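Local coordinates for protein guanine deaminase (PDB 6OHB) that catalyses the zinc-dependent hydrolytic deamination of guanine to xanthine and ammonia, at residues P76-T81 with V389-T394; R224-E227 with D231-V234; G266-G269 with V273-H276; F310-A315 with Y352-Y357; R423-T428 with L434-N439. All blocks are in the same frame, centred on the assembly; numbering follows the deposited sequence.

From the N terminus, strand 73-84 enters the catalytic barrel, and interaction 1 pairs its start with strand 388-391, closing a loop of about 300 residues. Nested inside that loop come interaction 2, which folds helix 216-228 back onto the next barrel strand, then interaction 3, where the approach to strand 272-274 packs on that strand's own phenylalanine, and interaction 4, which joins the starts of helices 312-317 and 356-363. These three follow one another in series; V234 O and V273 N link the first two across neighbouring strands. Interaction 5, the C-terminal hairpin, opens after interaction 1 has closed and touches it through strands 388-391 and 425-430.

Interaction 1: P76-T81 with V389-T394; sequences PGFVDT and VVMEPT
The thioether of M391 rests against the outer end of the F78 ring, with SD 4.0 Å from F78 CZ and 4.1 Å from F78 CE2. This is a Met-aromatic contact of oblique geometry: the sulfur sits 5.1 Å from the centroid of the F78 ring and 71° off the ring normal. The two side chains come at each other from opposite directions, and bends at chi2 (-92°) and chi3 (-57°) of M391 curl its chain so that sulfur, rather than the terminal methyl, makes the touch. Beside this pair V389 CG2 packs on the backbone of G77, 3.8 Å from G77 CA, at the point where the two chains run closest. Strand 73-84 is the barrel strand that carries the zinc ligands H82 and H84, in the His-X-His arrangement of the amidohydrolase superfamily, whereas strand 388-391 is its antiparallel neighbour and pairs on its other side with strand 425-430 of the C-terminal hairpin. Backbone hydrogen bonds tie G77 to D387, and F78 to G134 and T136, at the start of the next barrel strand, 135-141, which fixes the root of the aromatic side chain. In the second shell M336 and L337, at the start of helix 336-349, pack on F78 and M391 respectively. From strand 425-430, I425 touches both V389 and M391. Farther along, D80 OD2 is hydrogen-bonded to T326 OG1, next to the zinc ligand D327.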
# COMPACT_ATOMS: atom_id res chain seq x y z
N PRO A 76 7.79 -21.10 -1.53
CA PRO A 76 9.23 -20.89 -1.66
C PRO A 76 9.60 -19.47 -1.25
O PRO A 76 8.79 -18.55 -1.34
CB PRO A 76 9.49 -21.13 -3.16
CG PRO A 76 8.30 -21.88 -3.65
CD PRO A 76 7.15 -21.40 -2.82
N GLY A 77 10.83 -19.31 -0.78
CA GLY A 77 11.29 -18.00 -0.34
C GLY A 77 11.18 -16.97 -1.45
O GLY A 77 11.40 -17.27 -2.63
N PHE A 78 10.79 -15.75 -1.07
CA PHE A 78 10.65 -14.69 -2.06
C PHE A 78 12.01 -14.20 -2.55
O PHE A 78 13.01 -14.21 -1.82
CB PHE A 78 9.85 -13.52 -1.48
CG PHE A 78 8.47 -13.91 -1.04
CD1 PHE A 78 7.65 -14.67 -1.86
CD2 PHE A 78 7.99 -13.53 0.21
CE1 PHE A 78 6.39 -15.04 -1.45
CE2 PHE A 78 6.73 -13.90 0.62
CZ PHE A 78 5.92 -14.66 -0.21
N VAL A 79 12.02 -13.72 -3.80
CA VAL A 79 13.22 -13.30 -4.51
C VAL A 79 13.06 -11.82 -4.84
O VAL A 79 12.21 -11.44 -5.65
CB VAL A 79 13.44 -14.12 -5.78
CG1 VAL A 79 14.70 -13.65 -6.50
CG2 VAL A 79 13.53 -15.62 -5.45
N ASP A 80 13.90 -10.99 -4.22
CA ASP A 80 13.88 -9.54 -4.37
C ASP A 80 15.01 -9.13 -5.31
O ASP A 80 16.18 -9.17 -4.92
CB ASP A 80 14.03 -8.87 -3.00
CG ASP A 80 13.65 -7.40 -3.01
OD1 ASP A 80 13.75 -6.75 -4.07
OD2 ASP A 80 13.26 -6.90 -1.93
N THR A 81 14.67 -8.69 -6.52
CA THR A 81 15.68 -8.52 -7.56
C THR A 81 16.31 -7.13 -7.63
O THR A 81 17.16 -6.92 -8.50
CB THR A 81 15.09 -8.88 -8.93
OG1 THR A 81 13.99 -8.01 -9.24
CG2 THR A 81 14.63 -10.34 -8.96
N VAL A 389 9.15 -20.17 3.17
CA VAL A 389 8.45 -19.31 4.11
C VAL A 389 7.13 -19.97 4.48
O VAL A 389 6.36 -20.37 3.60
CB VAL A 389 8.20 -17.91 3.53
CG1 VAL A 389 7.59 -16.99 4.59
CG2 VAL A 389 9.49 -17.32 2.98
N VAL A 390 6.87 -20.08 5.78
CA VAL A 390 5.56 -20.45 6.29
C VAL A 390 4.78 -19.16 6.51
O VAL A 390 5.19 -18.31 7.32
CB VAL A 390 5.68 -21.26 7.59
CG1 VAL A 390 4.31 -21.76 8.02
CG2 VAL A 390 6.66 -22.41 7.41
N MET A 391 3.64 -19.04 5.82
CA MET A 391 2.79 -17.87 5.75
C MET A 391 1.50 -18.11 6.51
O MET A 391 0.95 -19.22 6.49
CB MET A 391 2.40 -17.53 4.31
CG MET A 391 3.52 -17.47 3.31
SD MET A 391 4.15 -15.80 3.14
CE MET A 391 2.66 -14.94 2.68
N GLU A 392 1.01 -17.06 7.17
CA GLU A 392 -0.28 -17.10 7.85
C GLU A 392 -1.22 -16.21 7.05
O GLU A 392 -1.26 -15.00 7.25
CB GLU A 392 -0.15 -16.60 9.29
CG GLU A 392 -1.33 -16.97 10.19
CD GLU A 392 -1.18 -16.43 11.59
OE1 GLU A 392 -0.06 -15.99 11.94
OE2 GLU A 392 -2.17 -16.44 12.35
N PRO A 393 -1.99 -16.77 6.12
CA PRO A 393 -2.87 -15.92 5.29
C PRO A 393 -4.06 -15.36 6.04
O PRO A 393 -4.76 -14.49 5.50
CB PRO A 393 -3.32 -16.88 4.18
CG PRO A 393 -3.24 -18.23 4.79
CD PRO A 393 -2.09 -18.20 5.76
N THR A 394 -4.33 -15.84 7.25
CA THR A 394 -5.43 -15.38 8.09
C THR A 394 -4.92 -14.56 9.27
O THR A 394 -5.49 -14.59 10.36
CB THR A 394 -6.26 -16.57 8.58
OG1 THR A 394 -5.41 -17.52 9.23
CG2 THR A 394 -6.97 -17.25 7.41

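Interaction 2: R224-E227 with D231-V234; sequences RLKE and DTWV
K226 lays the aliphatic part of its side chain against T232, just before the strand that follows its own helix, and V234 on that strand. Its CB is set against L267 of the neighbouring loop. With CG anti to the backbone N (chi1 -170°), the chain heads for the strand; CG comes to 4.0 Å from V234 CG2 and also lies near G266 O. A bend at chi2 brings CD between two groups, 3.7 Å from V234 CG2 and 3.9 Å from T232 OG1. Along the extended next bond CE follows to 3.6 Å from T232 O, a carbon-to-carbonyl packing contact, and the last torsion folds NZ back toward the lysine's own CG. The lysine crosses V234 at about a right angle and slides past T232 in the reverse sense. Helix 216-228 connects strands 203-208 and 233-238 in a beta-alpha-beta unit of the TIM barrel, and K226 and T232 both also touch I206 of the preceding strand. Shortening K226 to an alanine would remove these methylenes and is likely to leave a gap between V234 CG2 and the helix. T232 OG1 is hydrogen-bonded to Y229 O in the connecting turn, so its hydroxyl is held while CD of the lysine passes by. W233 points to the other side of the strand and donates through NE1 to L371 O, while three residues beyond V234 the same strand presents the zinc ligand H237.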
# COMPACT_ATOMS: atom_id res chain seq x y z
N ARG A 224 35.89 -4.88 -18.10
CA ARG A 224 37.03 -5.75 -17.83
C ARG A 224 36.71 -6.76 -16.75
O ARG A 224 37.02 -7.95 -16.88
CB ARG A 224 38.23 -4.89 -17.45
CG ARG A 224 39.46 -5.65 -17.01
CD ARG A 224 40.66 -4.71 -17.00
NE ARG A 224 41.80 -5.27 -16.29
CZ ARG A 224 42.75 -4.53 -15.72
NH1 ARG A 224 42.68 -3.21 -15.78
NH2 ARG A 224 43.75 -5.12 -15.08
N LEU A 225 36.10 -6.31 -15.65
CA LEU A 225 35.72 -7.21 -14.57
C LEU A 225 34.77 -8.30 -15.06
O LEU A 225 34.91 -9.47 -14.70
CB LEU A 225 35.09 -6.44 -13.42
CG LEU A 225 36.07 -5.66 -12.54
CD1 LEU A 225 35.36 -4.56 -11.79
CD2 LEU A 225 36.80 -6.59 -11.58
N LYS A 226 33.81 -7.92 -15.91
CA LYS A 226 32.88 -8.92 -16.43
C LYS A 226 33.58 -9.92 -17.34
O LYS A 226 33.22 -11.10 -17.36
CB LYS A 226 31.72 -8.24 -17.17
CG LYS A 226 30.58 -9.18 -17.54
CD LYS A 226 30.13 -10.00 -16.34
CE LYS A 226 29.13 -11.08 -16.73
NZ LYS A 226 29.03 -11.26 -18.19
N GLU A 227 34.58 -9.47 -18.10
CA GLU A 227 35.31 -10.38 -18.97
C GLU A 227 36.23 -11.31 -18.18
O GLU A 227 36.46 -12.45 -18.60
CB GLU A 227 36.12 -9.59 -20.00
CG GLU A 227 35.32 -9.15 -21.20
CD GLU A 227 35.93 -7.97 -21.92
OE1 GLU A 227 37.14 -7.72 -21.71
OE2 GLU A 227 35.21 -7.30 -22.69
N ASP A 231 31.08 -15.41 -14.74
CA ASP A 231 29.98 -15.95 -13.95
C ASP A 231 29.58 -15.04 -12.79
O ASP A 231 28.83 -15.46 -11.92
CB ASP A 231 30.32 -17.36 -13.45
CG ASP A 231 31.41 -17.38 -12.39
OD1 ASP A 231 32.20 -16.42 -12.30
OD2 ASP A 231 31.49 -18.38 -11.66
N THR A 232 30.07 -13.80 -12.77
CA THR A 232 29.51 -12.84 -11.83
C THR A 232 28.26 -12.21 -12.42
O THR A 232 27.94 -12.37 -13.60
CB THR A 232 30.52 -11.75 -11.47
OG1 THR A 232 31.03 -11.15 -12.67
CG2 THR A 232 31.67 -12.31 -10.64
N TRP A 233 27.53 -11.50 -11.58
CA TRP A 233 26.35 -10.81 -12.05
C TRP A 233 26.70 -9.38 -12.46
O TRP A 233 27.75 -8.84 -12.09
CB TRP A 233 25.26 -10.82 -10.97
CG TRP A 233 24.41 -12.06 -11.03
CD1 TRP A 233 23.09 -12.13 -11.35
CD2 TRP A 233 24.84 -13.41 -10.79
NE1 TRP A 233 22.66 -13.44 -11.32
CE2 TRP A 233 23.72 -14.24 -10.98
CE3 TRP A 233 26.06 -14.00 -10.44
CZ2 TRP A 233 23.78 -15.63 -10.83
CZ3 TRP A 233 26.12 -15.38 -10.29
CH2 TRP A 233 24.99 -16.18 -10.48
N VAL A 234 25.82 -8.78 -13.26
CA VAL A 234 25.86 -7.36 -13.57
C VAL A 234 24.55 -6.76 -13.09
O VAL A 234 23.49 -7.36 -13.30
CB VAL A 234 26.08 -7.10 -15.07
CG1 VAL A 234 25.98 -5.62 -15.38
CG2 VAL A 234 27.41 -7.68 -15.53

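Interaction 3: G266-G269 with V273-H276; sequences GLTG and VFAH
This is a small, buried packing contact in which the loop leaving helix 258-264 meets an aromatic ring on strand 272-274, the barrel strand that the loop enters. F274 CZ makes the touch, lying 3.6 Å from L267 O and 3.9 Å from T268 CG2. Both approach the ring obliquely, and its CZ end abuts one backbone carbonyl and one methyl group. F274 reaches them because its CG is anti to its own carbonyl carbon (chi1 -60°), which swings the phenyl back toward the incoming loop. On T268 the two branches divide their work: CG2 goes to the phenyl, while OG1 is hydrogen-bonded to H263 ND1 on the last turn of the helix, fixing the rotation of the threonine. The loop itself is shaped by two glycines. G266, with positive phi, is the C-prime residue of a Schellman motif in which L267 N bonds to Y262 O and G266 N to H263 O. G269 adopts a conformation in which any side chain would collide with the carbonyl oxygen of T268. Beyond F274 the chain turns a corner at A275 and leads to H276, whose ND1 is hydrogen-bonded to N302 OD1 and whose ring meets that of the zinc ligand H237. F274 packs on T236 and on L238, probably a substrate-binding residue, both of strand 233-238. S293 touches T268 as well as F274 just before strand 294-297, the neighbour on the other flank, where F274 forms backbone hydrogen bonds with S294 and A296.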
# COMPACT_ATOMS: atom_id res chain seq x y z
N GLY A 266 29.81 -4.29 -23.14
CA GLY A 266 29.65 -5.72 -22.85
C GLY A 266 29.05 -6.04 -21.50
O GLY A 266 29.46 -7.03 -20.87
N LEU A 267 28.09 -5.24 -21.04
CA LEU A 267 27.45 -5.47 -19.75
C LEU A 267 26.01 -5.93 -19.89
O LEU A 267 25.27 -5.95 -18.90
CB LEU A 267 27.50 -4.20 -18.89
CG LEU A 267 28.88 -3.71 -18.46
CD1 LEU A 267 28.78 -2.32 -17.84
CD2 LEU A 267 29.50 -4.69 -17.47
N THR A 268 25.59 -6.31 -21.09
CA THR A 268 24.32 -6.99 -21.30
C THR A 268 24.58 -8.48 -21.45
O THR A 268 25.70 -8.91 -21.75
CB THR A 268 23.60 -6.44 -22.53
OG1 THR A 268 24.37 -6.74 -23.70
CG2 THR A 268 23.41 -4.94 -22.42
N GLY A 269 23.54 -9.27 -21.25
CA GLY A 269 23.64 -10.71 -21.39
C GLY A 269 23.02 -11.41 -20.20
O GLY A 269 22.33 -10.80 -19.38
N VAL A 273 21.10 -7.55 -14.84
CA VAL A 273 19.80 -7.12 -14.35
C VAL A 273 19.76 -5.60 -14.35
O VAL A 273 20.60 -4.94 -13.71
CB VAL A 273 19.48 -7.68 -12.95
CG1 VAL A 273 18.10 -7.22 -12.50
CG2 VAL A 273 19.56 -9.20 -12.96
N PHE A 274 18.75 -5.05 -15.02
CA PHE A 274 18.57 -3.62 -15.18
C PHE A 274 17.31 -3.21 -14.43
O PHE A 274 16.21 -3.68 -14.75
CB PHE A 274 18.49 -3.24 -16.66
CG PHE A 274 19.72 -3.62 -17.44
CD1 PHE A 274 20.84 -2.81 -17.42
CD2 PHE A 274 19.76 -4.80 -18.17
CE1 PHE A 274 21.98 -3.15 -18.12
CE2 PHE A 274 20.90 -5.15 -18.87
CZ PHE A 274 22.01 -4.33 -18.85
N ALA A 275 17.48 -2.36 -13.43
CA ALA A 275 16.38 -1.91 -12.59
C ALA A 275 15.56 -0.84 -13.29
O ALA A 275 16.11 0.02 -14.00
CB ALA A 275 16.91 -1.37 -11.26
N HIS A 276 14.24 -0.94 -13.12
CA HIS A 276 13.21 0.04 -13.49
C HIS A 276 12.75 -0.14 -14.93
O HIS A 276 11.67 -0.71 -15.15
CB HIS A 276 13.70 1.47 -13.23
CG HIS A 276 14.07 1.72 -11.80
ND1 HIS A 276 13.16 1.66 -10.77
CD2 HIS A 276 15.27 2.00 -11.23
CE1 HIS A 276 13.77 1.91 -9.63
NE2 HIS A 276 15.05 2.12 -9.87

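Interaction 4: F310-A315 with Y352-Y357; sequences FNLKKA and YRLSAY
Y352 OH is hydrogen-bonded to E358 OE2 on the first turns of helix 356-363, and the ring that carries it leans on L312 and K313 at the start of helix 312-317. K313 CB lies 3.6 Å from Y352 CD2, and L312 CD2 is 3.7 Å from Y352 CE1, each meeting the ring obliquely from its own flank. Over one face, toward the rim, stands the backbone K313 N, 4.3 Å above the plane of the Y352 ring. The beta carbon of K313 aims at the tyrosine, but its fully extended chain then carries the amine away from it. L312 extends CG anti to the backbone N (chi1 -180°) toward the tyrosine; of its two methyls, CD2 is also 4.1 Å from L354 CD1 and CD1 lies at the edge of the F310 ring, in its plane. Two helix N-caps flank the packing. N311 OD1 accepts weakly from K314 N at 3.4 Å, while N311 O takes the regular helical bond from A315 N at 3.1 Å. S355 OG receives a weak, bent bond from Y357 N, at 2.9 Å with an N-H...O angle of 122°. L347 of helix 336-349 packs on L312, Y352 and L354 alike. V322 of strand 321-324 packs on L312 from the barrel side, and Y357 at the far end packs on helix 409-419.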
# COMPACT_ATOMS: atom_id res chain seq x y z
N PHE A 310 5.72 0.66 -15.64
CA PHE A 310 6.48 -0.34 -16.38
C PHE A 310 5.53 -1.19 -17.21
O PHE A 310 4.49 -1.64 -16.72
CB PHE A 310 7.28 -1.22 -15.41
CG PHE A 310 7.94 -2.42 -16.06
CD1 PHE A 310 9.12 -2.28 -16.78
CD2 PHE A 310 7.39 -3.69 -15.93
CE1 PHE A 310 9.72 -3.37 -17.37
CE2 PHE A 310 7.99 -4.79 -16.51
CZ PHE A 310 9.16 -4.63 -17.23
N ASN A 311 5.90 -1.42 -18.47
CA ASN A 311 5.05 -2.11 -19.43
C ASN A 311 5.37 -3.60 -19.37
O ASN A 311 6.12 -4.15 -20.17
CB ASN A 311 5.25 -1.54 -20.83
CG ASN A 311 4.17 -1.96 -21.80
OD1 ASN A 311 3.26 -2.71 -21.45
ND2 ASN A 311 4.27 -1.48 -23.04
N LEU A 312 4.78 -4.27 -18.37
CA LEU A 312 5.00 -5.71 -18.21
C LEU A 312 4.46 -6.49 -19.40
O LEU A 312 5.01 -7.55 -19.75
CB LEU A 312 4.36 -6.19 -16.91
CG LEU A 312 4.51 -7.68 -16.59
CD1 LEU A 312 5.97 -8.03 -16.32
CD2 LEU A 312 3.64 -8.08 -15.41
N LYS A 313 3.40 -6.00 -20.03
CA LYS A 313 2.82 -6.69 -21.18
C LYS A 313 3.80 -6.74 -22.34
O LYS A 313 3.98 -7.79 -22.97
CB LYS A 313 1.52 -6.00 -21.59
CG LYS A 313 0.92 -6.48 -22.89
CD LYS A 313 -0.34 -5.69 -23.21
CE LYS A 313 -0.87 -5.98 -24.60
NZ LYS A 313 -1.97 -5.04 -24.95
N LYS A 314 4.47 -5.62 -22.62
CA LYS A 314 5.48 -5.63 -23.68
C LYS A 314 6.67 -6.49 -23.27
O LYS A 314 7.34 -7.07 -24.13
CB LYS A 314 5.93 -4.20 -24.00
N ALA A 315 6.94 -6.59 -21.97
CA ALA A 315 8.00 -7.48 -21.52
C ALA A 315 7.67 -8.94 -21.81
O ALA A 315 8.54 -9.69 -22.27
CB ALA A 315 8.25 -7.27 -20.02
N TYR A 352 -3.68 -3.66 -17.83
CA TYR A 352 -3.16 -5.02 -17.77
C TYR A 352 -3.59 -5.66 -16.45
O TYR A 352 -3.33 -5.11 -15.38
CB TYR A 352 -1.64 -5.00 -17.89
CG TYR A 352 -0.96 -6.35 -17.89
CD1 TYR A 352 -0.49 -6.91 -16.71
CD2 TYR A 352 -0.77 -7.05 -19.07
CE1 TYR A 352 0.14 -8.14 -16.70
CE2 TYR A 352 -0.14 -8.28 -19.08
CZ TYR A 352 0.32 -8.82 -17.89
OH TYR A 352 0.95 -10.05 -17.89
N ARG A 353 -4.24 -6.82 -16.54
CA ARG A 353 -4.71 -7.53 -15.36
C ARG A 353 -3.62 -8.48 -14.88
O ARG A 353 -3.29 -9.46 -15.56
CB ARG A 353 -6.00 -8.29 -15.66
N LEU A 354 -3.08 -8.21 -13.70
CA LEU A 354 -2.05 -9.07 -13.11
C LEU A 354 -2.74 -10.18 -12.33
O LEU A 354 -3.37 -9.94 -11.29
CB LEU A 354 -1.12 -8.26 -12.21
CG LEU A 354 0.01 -9.03 -11.53
CD1 LEU A 354 1.05 -9.46 -12.56
CD2 LEU A 354 0.64 -8.21 -10.42
N SER A 355 -2.61 -11.41 -12.83
CA SER A 355 -3.21 -12.57 -12.20
C SER A 355 -2.52 -12.92 -10.89
O SER A 355 -1.33 -12.65 -10.69
CB SER A 355 -3.14 -13.76 -13.16
OG SER A 355 -3.02 -14.99 -12.48
N ALA A 356 -3.27 -13.58 -10.00
CA ALA A 356 -2.68 -14.06 -8.75
C ALA A 356 -1.59 -15.07 -9.04
O ALA A 356 -0.54 -15.07 -8.38
CB ALA A 356 -3.77 -14.67 -7.86
N TYR A 357 -1.81 -15.94 -10.02
CA TYR A 357 -0.78 -16.89 -10.44
C TYR A 357 0.45 -16.17 -10.96
O TYR A 357 1.58 -16.53 -10.62
CB TYR A 357 -1.35 -17.85 -11.48
CG TYR A 357 -2.36 -18.81 -10.91
CD1 TYR A 357 -2.52 -18.95 -9.54
CD2 TYR A 357 -3.17 -19.58 -11.74
CE1 TYR A 357 -3.45 -19.82 -9.01
CE2 TYR A 357 -4.10 -20.46 -11.22
CZ TYR A 357 -4.23 -20.58 -9.85
OH TYR A 357 -5.16 -21.45 -9.32

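Interaction 5: R423-T428 with L434-N439; sequences RSIYRT and LVYERN
Strands 425-428 and 434-437 form an antiparallel hairpin, their axes 4.8 Å apart and 160° between directions, with a classic beta bulge where V435 and Y436 both face T428. T428 O takes two bonds there, from V435 N at 2.9 Å and from Y436 N at 3.1 Å, and T428 N donates to Y436 O. Two residues back, Y426 O is also gripped twice, from opposite faces of its plane: by R438 N at 3.3 Å and by R427 NH1 at 2.9 Å. A bend at chi2 (-79°) folds the R427 guanidinium back over its neighbour, NH1 standing 3.4 Å above the centre of the Y426 ring. E437 CB covers the other guanidinium face, and L434 CD1 packs 3.7 Å from R427 CD. A leucine in place of R427 would probably cost Y426 O its second donor, uncover the tyrosine face and leave E437 without the nearby positive charge. R438 brings its guanidinium to the edge of the same ring, NH2 being 3.5 Å from Y426 CD1; this NH2 is salt-bridged to E392 OE1, while NH1 bonds only weakly to R423 O. R423 NH1 is salt-bridged to D422 OD2 of the second subunit. With one arginine over the face and another at the edge of the same tyrosine, and E392 balancing R438, the C-terminal end of the chain is probably held by charge and ring contacts beyond the last strand pair.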
# COMPACT_ATOMS: atom_id res chain seq x y z
N ARG A 423 3.17 -9.40 9.02
CA ARG A 423 2.41 -10.26 9.91
C ARG A 423 2.02 -11.59 9.25
O ARG A 423 1.72 -12.56 9.95
CB ARG A 423 1.14 -9.55 10.39
CG ARG A 423 1.38 -8.53 11.50
CD ARG A 423 0.11 -7.73 11.77
NE ARG A 423 -0.22 -6.81 10.68
CZ ARG A 423 -1.23 -5.94 10.72
NH1 ARG A 423 -2.00 -5.86 11.79
NH2 ARG A 423 -1.46 -5.15 9.68
N SER A 424 1.98 -11.63 7.91
CA SER A 424 1.72 -12.88 7.19
C SER A 424 2.88 -13.85 7.26
O SER A 424 2.69 -15.04 6.99
CB SER A 424 1.40 -12.60 5.72
OG SER A 424 0.13 -11.99 5.57
N ILE A 425 4.07 -13.38 7.63
CA ILE A 425 5.27 -14.22 7.65
C ILE A 425 5.38 -14.85 9.03
O ILE A 425 5.70 -14.17 10.01
CB ILE A 425 6.53 -13.40 7.31
CG1 ILE A 425 6.34 -12.61 6.01
CG2 ILE A 425 7.74 -14.30 7.21
CD1 ILE A 425 6.09 -13.45 4.82
N TYR A 426 5.12 -16.15 9.11
CA TYR A 426 5.12 -16.88 10.37
C TYR A 426 6.48 -17.52 10.65
O TYR A 426 6.98 -17.46 11.79
CB TYR A 426 4.01 -17.95 10.35
CG TYR A 426 3.81 -18.74 11.63
CD1 TYR A 426 3.28 -18.14 12.77
CD2 TYR A 426 4.13 -20.10 11.68
CE1 TYR A 426 3.08 -18.88 13.94
CE2 TYR A 426 3.93 -20.84 12.84
CZ TYR A 426 3.41 -20.23 13.97
OH TYR A 426 3.22 -20.97 15.12
N ARG A 427 7.09 -18.13 9.64
CA ARG A 427 8.42 -18.71 9.80
C ARG A 427 9.20 -18.51 8.51
O ARG A 427 8.62 -18.51 7.42
CB ARG A 427 8.37 -20.22 10.14
CG ARG A 427 7.67 -20.62 11.46
CD ARG A 427 8.56 -20.40 12.68
NE ARG A 427 7.93 -20.86 13.92
CZ ARG A 427 7.06 -20.15 14.64
NH1 ARG A 427 6.68 -18.93 14.25
NH2 ARG A 427 6.55 -20.67 15.75
N THR A 428 10.51 -18.35 8.63
CA THR A 428 11.39 -18.31 7.47
C THR A 428 12.54 -19.29 7.67
O THR A 428 13.26 -19.22 8.67
CB THR A 428 11.93 -16.89 7.21
OG1 THR A 428 10.84 -15.99 7.00
CG2 THR A 428 12.83 -16.88 5.97
N LEU A 434 15.67 -23.07 10.23
CA LEU A 434 14.77 -22.02 10.70
C LEU A 434 15.60 -20.81 11.12
O LEU A 434 16.34 -20.87 12.11
CB LEU A 434 13.91 -22.54 11.85
CG LEU A 434 13.00 -21.50 12.51
CD1 LEU A 434 12.05 -20.92 11.48
CD2 LEU A 434 12.21 -22.14 13.64
N VAL A 435 15.49 -19.71 10.38
CA VAL A 435 16.25 -18.51 10.69
C VAL A 435 15.37 -17.35 11.13
O VAL A 435 15.92 -16.31 11.55
CB VAL A 435 17.13 -18.07 9.50
CG1 VAL A 435 18.20 -19.11 9.23
CG2 VAL A 435 16.27 -17.85 8.26
N TYR A 436 14.05 -17.47 11.06
CA TYR A 436 13.21 -16.43 11.66
C TYR A 436 11.89 -17.01 12.12
O TYR A 436 11.27 -17.81 11.40
CB TYR A 436 12.96 -15.27 10.69
CG TYR A 436 11.83 -14.34 11.11
CD1 TYR A 436 12.05 -13.31 12.02
CD2 TYR A 436 10.54 -14.50 10.60
CE1 TYR A 436 11.02 -12.45 12.40
CE2 TYR A 436 9.51 -13.66 10.98
CZ TYR A 436 9.75 -12.64 11.88
OH TYR A 436 8.72 -11.80 12.25
N GLU A 437 11.45 -16.58 13.30
CA GLU A 437 10.15 -16.94 13.85
C GLU A 437 9.49 -15.70 14.43
O GLU A 437 10.08 -15.00 15.25
CB GLU A 437 10.29 -18.03 14.93
CG GLU A 437 11.36 -17.76 15.95
CD GLU A 437 11.56 -18.92 16.90
OE1 GLU A 437 11.40 -20.09 16.47
OE2 GLU A 437 11.88 -18.64 18.08
N ARG A 438 8.26 -15.43 13.99
CA ARG A 438 7.54 -14.24 14.41
C ARG A 438 7.36 -14.23 15.93
O ARG A 438 6.91 -15.22 16.52
CB ARG A 438 6.19 -14.19 13.71
CG ARG A 438 5.57 -12.80 13.64
CD ARG A 438 4.21 -12.87 12.96
NE ARG A 438 3.32 -13.78 13.68
CZ ARG A 438 2.36 -14.49 13.10
NH1 ARG A 438 2.14 -14.40 11.80
NH2 ARG A 438 1.61 -15.30 13.84
N ASN A 439 7.74 -13.12 16.56
CA ASN A 439 7.61 -12.94 18.01
C ASN A 439 6.18 -13.09 18.48
O ASN A 439 5.28 -12.44 17.93
CB ASN A 439 8.14 -11.56 18.43
CG ASN A 439 9.65 -11.53 18.55
OD1 ASN A 439 10.30 -12.57 18.68
ND2 ASN A 439 10.22 -10.33 18.51
OXT ASN A 439 5.88 -13.82 19.44
O HOH W 1 7.00 -11.42 10.52